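PDB 3TQV: nicotinate-nucleotide pyrophosphorylase from Francisella tularensis subsp. tularensis, which catalyses the conversion of quinolinate and 5-phospho-alpha-D-ribose 1-diphosphate to nicotinate ribonucleotide, carbon dioxide and diphosphate, a step of NAD biosynthesis. Local coordinates for the interface of chains A and B. Sequence-based numbering; all coordinates share one arbitrary frame. Chains: chain A/B, Nicotinate-nucleotide pyrophosphorylase.

The interface of chains A and B. Residues chain A 29-37, 105; chain B 142, 149, 166-169.
With CG anti to its backbone N (chi1 -168°), A:Asp30 turns its carboxylate from the end of helix 16-31 into chain B, where B:Arg142, bent at chi3 (55°), meets it side-on. The patch, with a twin where the chains exchange roles, is part of a two-fold interface, probably that of the homodimer, three of which form the hexamer. NE of B:Arg142 reaches OD1 of A:Asp30 at 2.8 Å and NH2 reaches OD2 at 2.7 Å, both on syn lone pairs and almost straight, in a nearly coplanar salt bridge. NH2 of B:Arg149, bent at chi2 and chi3, adds a weak, charge-assisted bond to OD1 of A:Asp30, its guanidinium turned 71° from the carboxylate. Its NH1 donates to the carbonyl O of B:Arg142, bracing the two arginines together; their charges would be expected to keep A:Asp30 ionised. B:Arg142 probably also binds substrate, and the grip of A:Asp30 from the other subunit may help set its guanidinium. A:Glu29, extended beyond CG, receives the backbone N of B:Arg149 at OE2 (3.1 Å), from above the carboxylate plane. B:Leu168 is gripped through its backbone at both ends: its N bonds to A:Asp30 O (3.0 Å), nearly along the C=O axis, and its O accepts A:Ile36 N (3.0 Å). Its CD1 lies beside CD1 of A:Ile31, while CB packs against A:Asp35, whose carboxylate is held by A:Thr105 OG1 and A:Thr37 N. On neighbouring B:Phe169, CB of A:Ala32 sits over the ring face, 3.3 Å from CD2.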
# COMPACT_ATOMS: atom_id res chain seq x y z
N GLU A 29 -0.57 -12.21 11.12
CA GLU A 29 -0.98 -10.94 11.67
C GLU A 29 -2.49 -10.84 11.77
O GLU A 29 -3.02 -10.05 12.57
CB GLU A 29 -0.45 -9.79 10.80
CG GLU A 29 -1.31 -9.53 9.56
CD GLU A 29 -0.73 -8.46 8.67
OE1 GLU A 29 -1.23 -8.32 7.54
OE2 GLU A 29 0.21 -7.75 9.09
N ASP A 30 -3.21 -11.61 10.97
CA ASP A 30 -4.68 -11.55 11.02
C ASP A 30 -5.27 -12.65 11.94
O ASP A 30 -6.25 -12.42 12.65
CB ASP A 30 -5.28 -11.59 9.59
CG ASP A 30 -6.79 -11.22 9.56
OD1 ASP A 30 -7.22 -10.25 10.23
OD2 ASP A 30 -7.55 -11.92 8.85
N ILE A 31 -4.64 -13.83 11.92
CA ILE A 31 -5.25 -15.03 12.45
C ILE A 31 -4.85 -15.27 13.91
O ILE A 31 -5.70 -15.61 14.75
CB ILE A 31 -4.87 -16.30 11.61
CG1 ILE A 31 -5.88 -16.60 10.49
CG2 ILE A 31 -4.80 -17.53 12.50
CD1 ILE A 31 -6.21 -15.45 9.62
N ALA A 32 -3.56 -15.11 14.20
CA ALA A 32 -3.01 -15.44 15.52
C ALA A 32 -3.50 -16.81 15.99
O ALA A 32 -3.53 -17.76 15.22
CB ALA A 32 -3.34 -14.35 16.55
N THR A 33 -3.88 -16.91 17.27
CA THR A 33 -4.35 -18.16 17.85
C THR A 33 -5.50 -18.82 17.07
O THR A 33 -5.76 -20.02 17.24
CB THR A 33 -4.85 -17.96 19.28
OG1 THR A 33 -5.86 -16.95 19.29
CG2 THR A 33 -3.69 -17.56 20.19
N GLY A 34 -6.19 -18.04 16.24
CA GLY A 34 -7.21 -18.60 15.37
C GLY A 34 -8.43 -17.72 15.26
O GLY A 34 -8.72 -16.99 16.20
N ASP A 35 -9.12 -17.79 14.13
CA ASP A 35 -10.35 -17.03 13.90
C ASP A 35 -11.49 -17.49 14.81
O ASP A 35 -12.13 -18.53 14.56
CB ASP A 35 -10.78 -17.12 12.43
CG ASP A 35 -12.11 -16.40 12.16
OD1 ASP A 35 -12.76 -15.89 13.10
OD2 ASP A 35 -12.52 -16.37 10.98
N ILE A 36 -11.76 -16.70 15.83
CA ILE A 36 -12.74 -17.06 16.84
C ILE A 36 -14.19 -17.04 16.35
O ILE A 36 -15.02 -17.75 16.89
CB ILE A 36 -12.61 -16.20 18.13
CG1 ILE A 36 -13.15 -14.78 17.92
CG2 ILE A 36 -11.17 -16.17 18.63
CD1 ILE A 36 -13.27 -13.99 19.20
N THR A 37 -14.49 -16.22 15.33
CA THR A 37 -15.87 -16.03 14.87
C THR A 37 -16.32 -17.16 13.93
O THR A 37 -17.52 -17.39 13.74
CB THR A 37 -16.05 -14.66 14.16
OG1 THR A 37 -15.70 -13.59 15.05
CG2 THR A 37 -17.49 -14.45 13.68
N THR A 105 -12.13 -17.48 6.83
CA THR A 105 -10.90 -17.04 7.45
C THR A 105 -9.89 -16.57 6.41
O THR A 105 -9.09 -15.66 6.68
CB THR A 105 -10.31 -18.17 8.31
OG1 THR A 105 -11.18 -18.38 9.44
CG2 THR A 105 -8.90 -17.83 8.79
N ARG B 142 -10.14 -4.27 8.57
CA ARG B 142 -9.06 -5.20 8.23
C ARG B 142 -8.60 -5.02 6.77
O ARG B 142 -7.72 -5.75 6.29
CB ARG B 142 -9.46 -6.66 8.52
CG ARG B 142 -9.52 -6.98 10.04
CD ARG B 142 -10.32 -8.26 10.38
NE ARG B 142 -9.86 -9.45 9.66
CZ ARG B 142 -10.57 -10.11 8.75
NH1 ARG B 142 -11.80 -9.71 8.44
NH2 ARG B 142 -10.08 -11.20 8.15
N ARG B 149 -0.56 -4.70 8.97
CA ARG B 149 -1.76 -4.61 9.79
C ARG B 149 -1.56 -3.65 10.95
O ARG B 149 -2.27 -2.65 11.07
CB ARG B 149 -2.15 -5.99 10.33
CG ARG B 149 -3.07 -5.95 11.53
CD ARG B 149 -4.52 -5.66 11.17
NE ARG B 149 -5.11 -6.78 10.45
CZ ARG B 149 -5.60 -6.67 9.23
NH1 ARG B 149 -5.58 -5.49 8.63
NH2 ARG B 149 -6.10 -7.72 8.61
N ILE B 166 -8.27 -5.58 15.89
CA ILE B 166 -7.04 -5.84 15.15
C ILE B 166 -7.19 -6.98 14.14
O ILE B 166 -6.64 -6.90 13.04
CB ILE B 166 -5.84 -6.16 16.08
CG1 ILE B 166 -5.69 -5.07 17.14
CG2 ILE B 166 -4.56 -6.36 15.25
CD1 ILE B 166 -5.79 -3.65 16.59
N GLY B 167 -7.92 -8.04 14.49
CA GLY B 167 -7.99 -9.20 13.62
C GLY B 167 -9.14 -10.17 13.82
O GLY B 167 -10.27 -9.75 14.11
N LEU B 168 -8.87 -11.46 13.64
CA LEU B 168 -9.92 -12.47 13.80
C LEU B 168 -9.95 -13.05 15.22
O LEU B 168 -10.83 -13.84 15.56
CB LEU B 168 -9.77 -13.58 12.75
CG LEU B 168 -9.90 -13.18 11.27
CD1 LEU B 168 -9.30 -14.23 10.33
CD2 LEU B 168 -11.34 -12.85 10.86
N PHE B 169 -9.00 -12.63 16.05
CA PHE B 169 -8.81 -13.23 17.37
C PHE B 169 -9.27 -12.35 18.55
O PHE B 169 -9.81 -12.86 19.52
CB PHE B 169 -7.34 -13.61 17.54
CG PHE B 169 -6.41 -12.46 17.35
CD1 PHE B 169 -6.13 -11.59 18.39
CD2 PHE B 169 -5.83 -12.23 16.11
CE1 PHE B 169 -5.28 -10.53 18.21
CE2 PHE B 169 -4.97 -11.17 15.91
CZ PHE B 169 -4.70 -10.32 16.96